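Local coordinates for geranyltranstransferase (Legionella pneumophila subsp. pneumophila, PDB 3LOM), which probably catalyses magnesium-dependent head-to-tail condensation of isoprenyl diphosphates, making farnesyl diphosphate or a similar short-chain product, at residues Q26-I31 with A41-L46; Q227-Y232 with E268-H273; L57-G62 with G70-I75. One frame throughout, in Å; residues are numbered along the deposited sequence.

Interaction 1 of 3, residues Q26-I31 with A41-L46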
loop_
_atom_site.group_PDB
_atom_site.type_symbol
_atom_site.label_atom_id
_atom_site.label_comp_id
_atom_site.label_asym_id
_atom_site.label_seq_id
_atom_site.Cartn_x
_atom_site.Cartn_y
_atom_site.Cartn_z
ATOM N N GLN A 26 13.794 5.222 15.124
ATOM C CA GLN A 26 12.941 5.098 16.296
ATOM C C GLN A 26 11.643 4.413 15.921
ATOM O O GLN A 26 11.242 3.441 16.562
ATOM C CB GLN A 26 12.656 6.475 16.913
ATOM C CG GLN A 26 13.820 7.068 17.705
ATOM C CD GLN A 26 14.095 6.338 19.021
ATOM O OE1 GLN A 26 15.249 6.195 19.429
ATOM N NE2 GLN A 26 13.037 5.881 19.688
ATOM N N LEU A 27 11.024 4.920 14.856
ATOM C CA LEU A 27 9.804 4.364 14.279
ATOM C C LEU A 27 9.923 2.872 13.948
ATOM O O LEU A 27 9.086 2.075 14.378
ATOM C CB LEU A 27 9.433 5.170 13.032
ATOM C CG LEU A 27 8.165 4.920 12.224
ATOM C CD1 LEU A 27 6.937 4.859 13.116
ATOM C CD2 LEU A 27 8.044 6.041 11.205
ATOM N N LEU A 28 10.972 2.507 13.209
ATOM C CA LEU A 28 11.229 1.106 12.843
ATOM C C LEU A 28 11.438 0.187 14.049
ATOM O O LEU A 28 10.939 -0.941 14.068
ATOM C CB LEU A 28 12.410 0.993 11.868
ATOM C CG LEU A 28 12.148 1.363 10.405
ATOM C CD1 LEU A 28 13.445 1.421 9.626
ATOM C CD2 LEU A 28 11.163 0.395 9.742
ATOM N N ASN A 29 12.140 0.692 15.065
ATOM C CA ASN A 29 12.460 -0.094 16.264
ATOM C C ASN A 29 11.257 -0.299 17.199
ATOM O O ASN A 29 11.361 -1.020 18.191
ATOM C CB ASN A 29 13.651 0.515 17.040
ATOM C CG ASN A 29 14.978 0.529 16.234
ATOM O OD1 ASN A 29 15.956 1.128 16.680
ATOM N ND2 ASN A 29 15.010 -0.116 15.064
ATOM N N GLU A 30 10.122 0.324 16.875
ATOM C CA GLU A 30 8.896 0.200 17.674
ATOM C C GLU A 30 7.873 -0.782 17.108
ATOM O O GLU A 30 7.124 -1.388 17.874
ATOM C CB GLU A 30 8.236 1.565 17.885
ATOM C CG GLU A 30 8.952 2.442 18.896
ATOM C CD GLU A 30 8.400 3.852 18.944
ATOM O OE1 GLU A 30 7.175 4.006 19.148
ATOM O OE2 GLU A 30 9.195 4.806 18.782
ATOM N N ILE A 31 7.832 -0.928 15.782
ATOM C CA ILE A 31 6.906 -1.861 15.117
ATOM C C ILE A 31 7.315 -3.311 15.354
ATOM O O ILE A 31 8.505 -3.639 15.325
ATOM C CB ILE A 31 6.849 -1.663 13.579
ATOM C CG1 ILE A 31 7.036 -0.202 13.202
ATOM C CG2 ILE A 31 5.528 -2.180 13.006
ATOM C CD1 ILE A 31 7.843 -0.033 11.954
ATOM N N ALA A 41 15.955 -6.084 5.697
ATOM C CA ALA A 41 15.856 -5.452 4.378
ATOM C C ALA A 41 15.242 -4.061 4.412
ATOM O O ALA A 41 15.698 -3.171 3.692
ATOM C CB ALA A 41 15.135 -6.337 3.407
ATOM N N LEU A 42 14.238 -3.869 5.265
ATOM C CA LEU A 42 13.730 -2.524 5.583
ATOM C C LEU A 42 14.841 -1.535 5.913
ATOM O O LEU A 42 14.910 -0.456 5.334
ATOM C CB LEU A 42 12.764 -2.576 6.771
ATOM C CG LEU A 42 11.298 -2.907 6.508
ATOM C CD1 LEU A 42 10.621 -3.306 7.800
ATOM C CD2 LEU A 42 10.601 -1.704 5.909
ATOM N N HIS A 43 15.706 -1.917 6.853
ATOM C CA HIS A 43 16.806 -1.070 7.294
ATOM C C HIS A 43 17.856 -0.869 6.212
ATOM O O HIS A 43 18.435 0.206 6.110
ATOM C CB HIS A 43 17.432 -1.632 8.575
ATOM C CG HIS A 43 16.616 -1.369 9.801
ATOM N ND1 HIS A 43 15.744 -2.292 10.335
ATOM C CD2 HIS A 43 16.520 -0.268 10.584
ATOM C CE1 HIS A 43 15.156 -1.777 11.401
ATOM N NE2 HIS A 43 15.610 -0.549 11.575
ATOM N N TYR A 44 18.096 -1.897 5.402
ATOM C CA TYR A 44 19.030 -1.784 4.277
ATOM C C TYR A 44 18.546 -0.769 3.240
ATOM O O TYR A 44 19.321 0.058 2.739
ATOM C CB TYR A 44 19.252 -3.138 3.603
ATOM C CG TYR A 44 20.211 -3.065 2.431
ATOM C CD1 TYR A 44 21.587 -3.014 2.641
ATOM C CD2 TYR A 44 19.742 -3.034 1.110
ATOM C CE1 TYR A 44 22.475 -2.934 1.582
ATOM C CE2 TYR A 44 20.627 -2.945 0.034
ATOM C CZ TYR A 44 21.994 -2.898 0.284
ATOM O OH TYR A 44 22.889 -2.822 -0.751
ATOM N N ALA A 45 17.261 -0.852 2.920
ATOM C CA ALA A 45 16.676 -0.021 1.879
ATOM C C ALA A 45 16.502 1.436 2.309
ATOM O O ALA A 45 16.805 2.344 1.540
ATOM C CB ALA A 45 15.359 -0.610 1.429
ATOM N N LEU A 46 16.049 1.649 3.546
ATOM C CA LEU A 46 15.697 2.989 4.035
ATOM C C LEU A 46 16.841 3.939 4.389
ATOM O O LEU A 46 16.620 5.145 4.494
ATOM C CB LEU A 46 14.760 2.896 5.241
ATOM C CG LEU A 46 13.254 2.895 4.977
ATOM C CD1 LEU A 46 12.522 2.957 6.297
ATOM C CD2 LEU A 46 12.839 4.063 4.080
#
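Leu28 and His43 reach toward each other tip to tip between helix 5-28 and helix 36-46, a worked example of an aliphatic branch meeting an imidazole face. The leucine methyl CD1 sits 3.8 Å from the centroid of the His43 ring and 27° off the ring normal, a CH-pi contact. It is not centred: CD1 is offset toward the rim, and NE2, at 3.5 Å, is the ring atom nearest to it. With CG anti to the carbonyl carbon (chi1 -77°), the Leu28 branch point is carried toward helix 36-46; CB, too, is close, 3.6 Å from His43 NE2. The same CD1 methyl meets Leu46 CD1 at 3.8 Å, while the other branch, CD2, faces Leu42 CD1 more loosely at 4.2 Å. One leucine thus divides its two methyls among three side chains spaced along one side of helix 36-46.

Asn29 crosses the histidine at about a right angle and brings ND2 to 3.6 Å from His43 NE2, from an oblique direction, with amide and ring planes 39° apart. The other ring nitrogen, His43 ND1, is hydrogen-bonded to the carbonyl of Arg39, one turn earlier in its own helix, which would help to fix the ring's rotation. Leu46 also packs on helix 69-91, and Leu42 on Ile157 of the second subunit, so the contact lies close to the dimer interface. Because ND1 pairs with a carbonyl oxygen, it probably carries the proton, and a neutral ring would then leave NE2 as the unprotonated nitrogen beside Leu28 and Asn29.

Interaction 2 of 3, residues Q227-Y232 with E268-H273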
loop_
_atom_site.group_PDB
_atom_site.type_symbol
_atom_site.label_atom_id
_atom_site.label_comp_id
_atom_site.label_asym_id
_atom_site.label_seq_id
_atom_site.Cartn_x
_atom_site.Cartn_y
_atom_site.Cartn_z
ATOM N N GLN A 227 13.127 16.136 -13.373
ATOM C CA GLN A 227 13.112 15.184 -14.476
ATOM C C GLN A 227 13.773 15.722 -15.743
ATOM O O GLN A 227 14.391 14.961 -16.495
ATOM C CB GLN A 227 11.675 14.760 -14.765
ATOM C CG GLN A 227 11.578 13.470 -15.516
ATOM C CD GLN A 227 12.213 12.296 -14.785
ATOM O OE1 GLN A 227 12.032 12.123 -13.576
ATOM N NE2 GLN A 227 12.963 11.485 -15.522
ATOM N N MET A 228 13.624 17.028 -15.976
ATOM C CA MET A 228 14.361 17.721 -17.034
ATOM C C MET A 228 15.864 17.616 -16.767
ATOM O O MET A 228 16.632 17.257 -17.660
ATOM C CB MET A 228 13.937 19.192 -17.132
ATOM C CG MET A 228 12.621 19.442 -17.846
ATOM S SD MET A 228 12.136 21.182 -17.831
ATOM C CE MET A 228 10.562 21.065 -18.663
ATOM N N GLN A 229 16.258 17.910 -15.527
ATOM C CA GLN A 229 17.654 17.810 -15.090
ATOM C C GLN A 229 18.223 16.405 -15.244
ATOM O O GLN A 229 19.332 16.246 -15.750
ATOM C CB GLN A 229 17.815 18.296 -13.647
ATOM C CG GLN A 229 17.842 19.815 -13.512
ATOM C CD GLN A 229 17.942 20.280 -12.072
ATOM O OE1 GLN A 229 17.130 19.908 -11.227
ATOM N NE2 GLN A 229 18.936 21.108 -11.791
ATOM N N ASP A 230 17.450 15.402 -14.825
ATOM C CA ASP A 230 17.855 13.994 -14.920
ATOM C C ASP A 230 18.122 13.558 -16.356
ATOM O O ASP A 230 19.117 12.890 -16.620
ATOM C CB ASP A 230 16.819 13.078 -14.257
ATOM C CG ASP A 230 16.795 13.223 -12.741
ATOM O OD1 ASP A 230 15.869 12.678 -12.099
ATOM O OD2 ASP A 230 17.698 13.890 -12.191
ATOM N N ASP A 231 17.248 13.965 -17.276
ATOM C CA ASP A 231 17.428 13.691 -18.706
ATOM C C ASP A 231 18.602 14.474 -19.297
ATOM O O ASP A 231 19.316 13.969 -20.168
ATOM C CB ASP A 231 16.138 13.988 -19.479
ATOM C CG ASP A 231 15.000 13.041 -19.114
ATOM O OD1 ASP A 231 15.226 12.066 -18.362
ATOM O OD2 ASP A 231 13.869 13.269 -19.592
ATOM N N TYR A 232 18.800 15.696 -18.800
ATOM C CA TYR A 232 19.914 16.556 -19.200
ATOM C C TYR A 232 21.255 15.993 -18.738
ATOM O O TYR A 232 22.238 16.044 -19.477
ATOM C CB TYR A 232 19.720 17.974 -18.644
ATOM C CG TYR A 232 20.836 18.951 -18.966
ATOM C CD1 TYR A 232 21.004 19.452 -20.258
ATOM C CD2 TYR A 232 21.711 19.391 -17.971
ATOM C CE1 TYR A 232 22.026 20.351 -20.554
ATOM C CE2 TYR A 232 22.733 20.290 -18.256
ATOM C CZ TYR A 232 22.883 20.767 -19.546
ATOM O OH TYR A 232 23.892 21.658 -19.827
ATOM N N GLU A 268 17.623 26.151 -21.172
ATOM C CA GLU A 268 16.710 27.258 -20.917
ATOM C C GLU A 268 15.420 26.785 -20.254
ATOM O O GLU A 268 14.912 27.462 -19.363
ATOM C CB GLU A 268 16.425 28.056 -22.194
ATOM C CG GLU A 268 15.727 29.407 -21.961
ATOM C CD GLU A 268 16.585 30.415 -21.200
ATOM O OE1 GLU A 268 17.826 30.370 -21.318
ATOM O OE2 GLU A 268 16.012 31.261 -20.482
ATOM N N GLU A 269 14.912 25.623 -20.670
ATOM C CA GLU A 269 13.752 25.004 -20.014
ATOM C C GLU A 269 14.012 24.781 -18.522
ATOM O O GLU A 269 13.153 25.109 -17.697
ATOM C CB GLU A 269 13.351 23.691 -20.698
ATOM C CG GLU A 269 12.514 23.859 -21.961
ATOM C CD GLU A 269 11.008 23.886 -21.703
ATOM O OE1 GLU A 269 10.574 23.762 -20.538
ATOM O OE2 GLU A 269 10.245 24.035 -22.680
ATOM N N ILE A 270 15.197 24.249 -18.193
ATOM C CA ILE A 270 15.681 24.157 -16.803
ATOM C C ILE A 270 15.605 25.528 -16.121
ATOM O O ILE A 270 14.993 25.667 -15.059
ATOM C CB ILE A 270 17.170 23.670 -16.692
ATOM C CG1 ILE A 270 17.472 22.457 -17.587
ATOM C CG2 ILE A 270 17.566 23.414 -15.233
ATOM C CD1 ILE A 270 17.147 21.105 -17.017
ATOM N N ALA A 271 16.217 26.528 -16.757
ATOM C CA ALA A 271 16.333 27.875 -16.196
ATOM C C ALA A 271 14.985 28.546 -15.968
ATOM O O ALA A 271 14.738 29.069 -14.878
ATOM C CB ALA A 271 17.226 28.750 -17.072
ATOM N N VAL A 272 14.118 28.503 -16.982
ATOM C CA VAL A 272 12.804 29.150 -16.915
ATOM C C VAL A 272 11.950 28.531 -15.811
ATOM O O VAL A 272 11.343 29.257 -15.023
ATOM C CB VAL A 272 12.030 29.120 -18.276
ATOM C CG1 VAL A 272 10.728 29.897 -18.173
ATOM C CG2 VAL A 272 12.861 29.709 -19.395
ATOM N N HIS A 273 11.937 27.202 -15.737
ATOM C CA HIS A 273 11.106 26.501 -14.749
ATOM C C HIS A 273 11.562 26.700 -13.298
ATOM O O HIS A 273 10.721 26.814 -12.394
ATOM C CB HIS A 273 10.947 25.023 -15.103
ATOM C CG HIS A 273 9.924 24.775 -16.165
ATOM N ND1 HIS A 273 8.570 24.892 -15.932
ATOM C CD2 HIS A 273 10.053 24.435 -17.469
ATOM C CE1 HIS A 273 7.910 24.638 -17.047
ATOM N NE2 HIS A 273 8.786 24.350 -17.993
#
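Met228 of helix 209-236 lies against Glu269, Ile270 and His273 of helix 263-279, an antiparallel helix pair in the all-helical isoprenoid synthase fold. The local axes run at 156° and approach to 9.9 Å, a separation bridged by side chains reaching from both helices. Met228 is extended beyond CG, with CE anti to CB (chi3 -177°), which carries its methyl to the far helix. There the Met228 side chain crosses that of His273 at about a right angle; Met228 SD lies 4.7 Å from the centroid of the His273 ring in an oblique Met-aromatic contact, and CE comes within 3.6 Å of His273 CD2. Glu269 bends at chi2 (-90°) and crosses Met228 at a slant; its OE1 is 3.3 Å from Met228 CE and also lies in the plane of the His273 ring, at its edge.

Ile270 answers from the second helix by sending CD1 against two neighbouring side chains, 3.7 Å from Met228 CB and 3.8 Å from Gln229 CG. Gln229 CG meets the isoleucine's CG2 as well, while its amide turns to other partners, Tyr274 OH and the carbonyl of Leu298. His273 ND1 is hydrogen-bonded to His221 ND1, one imidazole to another, and Tyr232 OH to Glu267. The isoleucine's closest approach is to the main chain: Ile270 CD1 rests 3.6 Å from the backbone N of Gln229.

Interaction 3 of 3, residues L57-G62 with G70-I75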
loop_
_atom_site.group_PDB
_atom_site.type_symbol
_atom_site.label_atom_id
_atom_site.label_comp_id
_atom_site.label_asym_id
_atom_site.label_seq_id
_atom_site.Cartn_x
_atom_site.Cartn_y
_atom_site.Cartn_z
ATOM N N LEU A 57 11.526 18.923 1.732
ATOM C CA LEU A 57 10.465 19.773 1.182
ATOM C C LEU A 57 9.275 19.852 2.120
ATOM O O LEU A 57 8.724 20.927 2.315
ATOM C CB LEU A 57 10.016 19.281 -0.197
ATOM C CG LEU A 57 11.028 19.390 -1.337
ATOM C CD1 LEU A 57 10.592 18.527 -2.514
ATOM C CD2 LEU A 57 11.254 20.840 -1.760
ATOM N N VAL A 58 8.904 18.714 2.707
ATOM C CA VAL A 58 7.911 18.663 3.787
ATOM C C VAL A 58 8.272 19.565 4.977
ATOM O O VAL A 58 7.420 20.304 5.478
ATOM C CB VAL A 58 7.689 17.204 4.257
ATOM C CG1 VAL A 58 6.925 17.132 5.577
ATOM C CG2 VAL A 58 6.951 16.450 3.199
ATOM N N TYR A 59 9.534 19.515 5.405
ATOM C CA TYR A 59 9.998 20.322 6.535
ATOM C C TYR A 59 9.992 21.807 6.216
ATOM O O TYR A 59 9.522 22.607 7.016
ATOM C CB TYR A 59 11.396 19.890 6.994
ATOM C CG TYR A 59 11.405 18.604 7.796
ATOM C CD1 TYR A 59 10.595 18.458 8.923
ATOM C CD2 TYR A 59 12.239 17.543 7.442
ATOM C CE1 TYR A 59 10.600 17.284 9.666
ATOM C CE2 TYR A 59 12.250 16.363 8.181
ATOM C CZ TYR A 59 11.430 16.243 9.290
ATOM O OH TYR A 59 11.436 15.083 10.027
ATOM N N LEU A 60 10.493 22.158 5.035
ATOM C CA LEU A 60 10.614 23.552 4.617
ATOM C C LEU A 60 9.278 24.216 4.279
ATOM O O LEU A 60 9.068 25.388 4.606
ATOM C CB LEU A 60 11.592 23.675 3.450
ATOM C CG LEU A 60 13.052 23.408 3.814
ATOM C CD1 LEU A 60 13.961 23.667 2.628
ATOM C CD2 LEU A 60 13.466 24.264 4.998
ATOM N N ALA A 61 8.383 23.462 3.641
ATOM C CA ALA A 61 7.033 23.938 3.352
ATOM C C ALA A 61 6.199 24.007 4.621
ATOM O O ALA A 61 5.338 24.879 4.757
ATOM C CB ALA A 61 6.350 23.047 2.320
ATOM N N GLY A 62 6.458 23.080 5.542
ATOM C CA GLY A 62 5.771 23.042 6.830
ATOM C C GLY A 62 6.128 24.208 7.737
ATOM O O GLY A 62 5.293 24.676 8.510
ATOM N N GLY A 70 6.590 17.996 14.983
ATOM C CA GLY A 70 6.212 16.614 15.285
ATOM C C GLY A 70 5.350 16.008 14.191
ATOM O O GLY A 70 5.598 14.878 13.757
ATOM N N VAL A 71 4.348 16.772 13.748
ATOM C CA VAL A 71 3.492 16.431 12.595
ATOM C C VAL A 71 4.324 16.256 11.311
ATOM O O VAL A 71 4.138 15.288 10.559
ATOM C CB VAL A 71 2.363 17.497 12.393
ATOM C CG1 VAL A 71 1.563 17.261 11.097
ATOM C CG2 VAL A 71 1.422 17.526 13.598
ATOM N N LEU A 72 5.256 17.183 11.097
ATOM C CA LEU A 72 6.159 17.163 9.953
ATOM C C LEU A 72 7.032 15.912 9.865
ATOM O O LEU A 72 7.237 15.388 8.770
ATOM C CB LEU A 72 7.031 18.421 9.941
ATOM C CG LEU A 72 6.278 19.713 9.607
ATOM C CD1 LEU A 72 7.211 20.916 9.626
ATOM C CD2 LEU A 72 5.598 19.571 8.249
ATOM N N ASP A 73 7.527 15.443 11.012
ATOM C CA ASP A 73 8.291 14.192 11.102
ATOM C C ASP A 73 7.517 13.018 10.520
ATOM O O ASP A 73 8.061 12.234 9.739
ATOM C CB ASP A 73 8.643 13.866 12.561
ATOM C CG ASP A 73 9.650 14.830 13.158
ATOM O OD1 ASP A 73 10.570 15.270 12.436
ATOM O OD2 ASP A 73 9.523 15.140 14.363
ATOM N N ILE A 74 6.249 12.928 10.913
ATOM C CA ILE A 74 5.347 11.849 10.523
ATOM C C ILE A 74 5.047 11.882 9.027
ATOM O O ILE A 74 5.160 10.850 8.352
ATOM C CB ILE A 74 4.029 11.915 11.329
ATOM C CG1 ILE A 74 4.327 11.830 12.829
ATOM C CG2 ILE A 74 3.068 10.810 10.903
ATOM C CD1 ILE A 74 3.264 12.447 13.715
ATOM N N ILE A 75 4.690 13.067 8.523
ATOM C CA ILE A 75 4.343 13.250 7.106
ATOM C C ILE A 75 5.522 12.912 6.201
ATOM O O ILE A 75 5.362 12.174 5.223
ATOM C CB ILE A 75 3.786 14.680 6.800
ATOM C CG1 ILE A 75 2.484 14.925 7.577
ATOM C CG2 ILE A 75 3.555 14.866 5.287
ATOM C CD1 ILE A 75 1.877 16.314 7.396
HETATM O O HOH W 1 11.012 12.616 9.183
#
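Helices 53-64 and 69-91 come together as an antiparallel pair whose local axes make an angle of 150° and approach to 9.3 Å. The backbones are nearest at Tyr59 and Leu72, with their CA atoms 6.0 Å apart, and each of these residues sends its side chain past the other in the opposite direction. Leu72 is the apolar centre. Its CD2 lies 3.4 Å from the carbonyl O of Val58 and also touches CA of Gly62, where the lack of a side chain lets the leucine come up to the main chain. Val58 CG1 covers the same methyl and extends the apolar patch to Ile75 CG2. On the other flank, the Tyr59 ring passes Leu72 CB, with CD1 at 3.7 Å.

Past the leucine, Tyr59 OH donates a short 2.6 Å hydrogen bond to Asp73 OD1, which receives it through its anti lone pair; carboxylate and ring planes are 73° apart. The Asp73 CB bond points away overall, but CG lies anti to the carbonyl carbon (chi1 -69°), and the carboxylate reaches the phenol. A water donates both to this hydroxyl and to the carbonyl O of Asp73, so the phenol oxygen gives one bond and accepts another. The same OD1 also forms a salt bridge with Arg19, which probably favours the ionised carboxylate. Helix 5-28 thereby closes over the polar flank, stacking Tyr16 on the Tyr59 ring, while helix 289-303 packs against Leu57 and Leu60, and helix 113-135 against Val71 and Ile74.

In the fold
The three contacts occur in series along the chain, and none touches another. Interactions 1 and 3 are the closer neighbours, with centres 19 Å apart and nearest atoms about 6 Å apart. Helix 5-28 links them, since it supplies Leu28 to interaction 1 and Arg19 to interaction 3, and helix 69-91 borders the first while forming half of the third. Interaction 2 lies on the opposite side of the chain's centre from both, its centre 34 Å from that of interaction 1 and 26 Å from that of interaction 3. Helix 209-236 there also carries Asp230 and Asp231, part of the second aspartate-rich motif that in relatives of this family binds magnesium with the diphosphate.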